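PDB 4L9P: CaaX farnesyltransferase beta subunit Ram1 from Aspergillus fumigatus, which probably transfers, together with its alpha subunit, a farnesyl group from farnesyl diphosphate to a cysteine near the C-terminus of target proteins, using a bound zinc ion. Local coordinates for residues V155-A160 with H433-L438. Residues are numbered along the deposited sequence; the frame is centred on the assembly and turned at random.
With ZN (zinc ion), chain J.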
ATOM      1  N   VAL B 155     -18.313  -0.937  -4.965  1.00  7.11           N
ATOM      2  CA  VAL B 155     -19.075  -2.189  -4.743  1.00  6.84           C
ATOM      3  C   VAL B 155     -18.313  -3.108  -3.785  1.00  6.81           C
ATOM      4  O   VAL B 155     -18.873  -3.574  -2.783  1.00  7.02           O
ATOM      5  CB  VAL B 155     -19.348  -2.926  -6.080  1.00  7.51           C
ATOM      6  CG1 VAL B 155     -20.029  -4.272  -5.771  1.00  9.21           C
ATOM      7  CG2 VAL B 155     -20.238  -2.044  -6.982  1.00  8.97           C
ATOM      8  N   TYR B 156     -17.027  -3.308  -4.038  1.00  6.18           N
ATOM      9  CA  TYR B 156     -16.216  -4.158  -3.187  1.00  5.37           C
ATOM     10  C   TYR B 156     -16.172  -3.645  -1.745  1.00  5.22           C
ATOM     11  O   TYR B 156     -16.342  -4.441  -0.819  1.00  5.93           O
ATOM     12  CB  TYR B 156     -14.795  -4.282  -3.762  1.00  5.37           C
ATOM     13  CG  TYR B 156     -13.859  -4.886  -2.738  1.00  4.39           C
ATOM     14  CD1 TYR B 156     -13.908  -6.282  -2.371  1.00  4.76           C
ATOM     15  CD2 TYR B 156     -12.934  -4.058  -2.086  1.00  4.72           C
ATOM     16  CE1 TYR B 156     -13.056  -6.773  -1.330  1.00  5.61           C
ATOM     17  CE2 TYR B 156     -12.094  -4.552  -1.056  1.00  4.61           C
ATOM     18  CZ  TYR B 156     -12.151  -5.914  -0.722  1.00  4.49           C
ATOM     19  OH  TYR B 156     -11.327  -6.386   0.255  1.00  6.04           O
ATOM     20  N   TRP B 157     -15.861  -2.365  -1.543  1.00  5.31           N
ATOM     21  CA  TRP B 157     -15.692  -1.865  -0.156  1.00  4.77           C
ATOM     22  C   TRP B 157     -16.975  -2.053   0.627  1.00  5.22           C
ATOM     23  O   TRP B 157     -16.964  -2.419   1.835  1.00  6.88           O
ATOM     24  CB  TRP B 157     -15.357  -0.345  -0.152  1.00  5.17           C
ATOM     25  CG  TRP B 157     -13.995  -0.078  -0.767  1.00  5.48           C
ATOM     26  CD1 TRP B 157     -12.863  -0.842  -0.635  1.00  6.36           C
ATOM     27  CD2 TRP B 157     -13.625   1.064  -1.533  1.00  6.35           C
ATOM     28  NE1 TRP B 157     -11.829  -0.261  -1.350  1.00  7.64           N
ATOM     29  CE2 TRP B 157     -12.273   0.905  -1.902  1.00  7.65           C
ATOM     30  CE3 TRP B 157     -14.335   2.206  -1.981  1.00  8.61           C
ATOM     31  CZ2 TRP B 157     -11.599   1.848  -2.701  1.00  9.08           C
ATOM     32  CZ3 TRP B 157     -13.655   3.155  -2.776  1.00  9.68           C
ATOM     33  CH2 TRP B 157     -12.305   2.947  -3.114  1.00  9.75           C
ATOM     34  N   ALA B 158     -18.121  -1.779  -0.005  1.00  5.45           N
ATOM     35  CA  ALA B 158     -19.419  -1.919   0.706  1.00  6.26           C
ATOM     36  C   ALA B 158     -19.709  -3.403   0.969  1.00  6.63           C
ATOM     37  O   ALA B 158     -20.111  -3.753   2.093  1.00  7.08           O
ATOM     38  CB  ALA B 158     -20.527  -1.269  -0.112  1.00  8.33           C
ATOM     39  N   LEU B 159     -19.538  -4.290  -0.027  1.00  6.92           N
ATOM     40  CA  LEU B 159     -19.829  -5.713   0.251  1.00  6.69           C
ATOM     41  C   LEU B 159     -18.886  -6.261   1.327  1.00  6.52           C
ATOM     42  O   LEU B 159     -19.330  -7.044   2.179  1.00  7.55           O
ATOM     43  CB  LEU B 159     -19.681  -6.543  -1.025  1.00  7.77           C
ATOM     44  CG  LEU B 159     -20.736  -6.256  -2.086  1.00  8.92           C
ATOM     45  CD1 LEU B 159     -20.352  -7.006  -3.375  1.00  9.91           C
ATOM     46  CD2 LEU B 159     -22.159  -6.684  -1.557  1.00 11.18           C
ATOM     47  N   ALA B 160     -17.616  -5.919   1.255  1.00  5.91           N
ATOM     48  CA  ALA B 160     -16.666  -6.385   2.254  1.00  5.33           C
ATOM     49  C   ALA B 160     -17.065  -5.898   3.656  1.00  5.63           C
ATOM     50  O   ALA B 160     -17.082  -6.708   4.602  1.00  5.79           O
ATOM     51  CB  ALA B 160     -15.242  -5.861   1.922  1.00  5.46           C
ATOM     52  N   HIS B 433     -12.510   3.828   3.855  1.00  4.68           N
ATOM     53  CA  HIS B 433     -12.057   3.821   5.242  1.00  3.95           C
ATOM     54  C   HIS B 433     -12.928   2.898   6.111  1.00  5.08           C
ATOM     55  O   HIS B 433     -12.420   2.304   7.068  1.00  6.54           O
ATOM     56  CB  HIS B 433     -11.947   5.240   5.785  1.00  3.95           C
ATOM     57  CG  HIS B 433     -10.689   5.900   5.275  1.00  3.90           C
ATOM     58  ND1 HIS B 433     -10.686   6.784   4.211  1.00  5.23           N
ATOM     59  CD2 HIS B 433      -9.405   5.719   5.658  1.00  4.27           C
ATOM     60  CE1 HIS B 433      -9.411   7.106   3.943  1.00  4.68           C
ATOM     61  NE2 HIS B 433      -8.620   6.465   4.800  1.00  4.60           N
ATOM     62  N   THR B 434     -14.202   2.800   5.807  1.00  5.37           N
ATOM     63  CA  THR B 434     -15.089   1.920   6.566  1.00  5.29           C
ATOM     64  C   THR B 434     -14.678   0.463   6.308  1.00  5.71           C
ATOM     65  O   THR B 434     -14.472  -0.321   7.276  1.00  6.46           O
ATOM     66  CB  THR B 434     -16.565   2.138   6.133  1.00  6.51           C
ATOM     67  OG1 THR B 434     -16.912   3.490   6.405  1.00  6.12           O
ATOM     68  CG2 THR B 434     -17.488   1.202   6.911  1.00  7.52           C
ATOM     69  N   CYS B 435     -14.526   0.072   5.038  1.00  4.54           N
ATOM     70  CA  CYS B 435     -14.072  -1.281   4.776  1.00  4.76           C
ATOM     71  C   CYS B 435     -12.747  -1.638   5.486  1.00  3.91           C
ATOM     72  O   CYS B 435     -12.621  -2.714   6.137  1.00  4.40           O
ATOM     73  CB  CYS B 435     -13.890  -1.428   3.241  1.00  5.70           C
ATOM     74  SG  CYS B 435     -13.126  -2.967   2.696  1.00  7.05           S
ATOM     75  N   TYR B 436     -11.732  -0.779   5.313  1.00  3.62           N
ATOM     76  CA  TYR B 436     -10.412  -1.183   5.792  1.00  3.56           C
ATOM     77  C   TYR B 436     -10.223  -1.032   7.308  1.00  3.89           C
ATOM     78  O   TYR B 436      -9.482  -1.833   7.884  1.00  4.34           O
ATOM     79  CB  TYR B 436      -9.292  -0.497   4.982  1.00  3.65           C
ATOM     80  CG  TYR B 436      -9.276  -1.070   3.565  1.00  4.33           C
ATOM     81  CD1 TYR B 436      -9.123  -2.454   3.320  1.00  4.30           C
ATOM     82  CD2 TYR B 436      -9.440  -0.230   2.460  1.00  4.35           C
ATOM     83  CE1 TYR B 436      -9.065  -2.989   2.039  1.00  4.58           C
ATOM     84  CE2 TYR B 436      -9.405  -0.753   1.187  1.00  4.02           C
ATOM     85  CZ  TYR B 436      -9.219  -2.105   0.947  1.00  3.59           C
ATOM     86  OH  TYR B 436      -9.197  -2.626  -0.339  1.00  4.21           O
ATOM     87  N   ALA B 437     -10.932  -0.097   7.958  1.00  3.97           N
ATOM     88  CA  ALA B 437     -10.897  -0.094   9.433  1.00  4.35           C
ATOM     89  C   ALA B 437     -11.588  -1.350   9.975  1.00  4.38           C
ATOM     90  O   ALA B 437     -11.061  -1.962  10.910  1.00  5.09           O
ATOM     91  CB  ALA B 437     -11.572   1.134   9.990  1.00  5.42           C
ATOM     92  N   LEU B 438     -12.706  -1.765   9.367  1.00  4.84           N
ATOM     93  CA  LEU B 438     -13.360  -3.005   9.808  1.00  4.75           C
ATOM     94  C   LEU B 438     -12.474  -4.209   9.548  1.00  4.95           C
ATOM     95  O   LEU B 438     -12.396  -5.132  10.344  1.00  5.49           O
ATOM     96  CB  LEU B 438     -14.722  -3.168   9.142  1.00  4.66           C
ATOM     97  CG  LEU B 438     -15.780  -2.138   9.602  1.00  6.55           C
ATOM     98  CD1 LEU B 438     -16.990  -2.285   8.668  1.00  7.22           C
ATOM     99  CD2 LEU B 438     -16.210  -2.389  11.046  1.00  8.38           C
TER
HETATM  100 ZN    ZN J 601      -6.611   6.283   4.546  1.00  5.22          ZN
HETATM  101  O   HOH W   1      -8.778  -5.266  -0.457  1.00  6.53           O
HETATM  102  O   HOH W   2      -8.879  -0.373  -2.038  1.00 14.00           O
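Cys435 meets Trp157 where the CA atoms of the two residues come within 5.2 Å, and here two helices of the alpha-alpha toroid, 151-164 and 431-444, pack side by side. Their segment axes approach to 8.4 Å and make an angle of 44°, running in broadly the same direction.

Followed outward, Cys435 meets the other helix atom by atom. Its CB lies 3.5 Å from the carbonyl O of Trp157 and also touches Trp157 CB. SG, anti to the backbone N (chi1 172°), rests 3.7 Å from Ala160 CB. The same sulfur meets Trp157 CD1 and lies obliquely to the Tyr156 ring, two sulfur-aromatic contacts. It also sits 4.0 Å above the plane of the Tyr436 ring, over its centre.

Beyond the sulfur the contact turns aromatic. Tyr436 CE2 approaches Trp157 NE1 to 3.5 Å, and the planes of the Trp157 five-membered ring and Tyr436 meet at 72°, an oblique pair, while Tyr436 OH reaches the edge of the Tyr156 ring at CE2.

His433, on the same helix, binds zinc with Asp365, Cys367 and the bound peptide. No direct hydrogen bond joins the segments; two waters do. One donates to Tyr156 OH, which also bonds Val499 O, and is hydrogen-bonded to Tyr436 OH; the other accepts from Trp157 NE1 and is hydrogen-bonded to Tyr436 OH at 2.8 Å, in the plane of both rings.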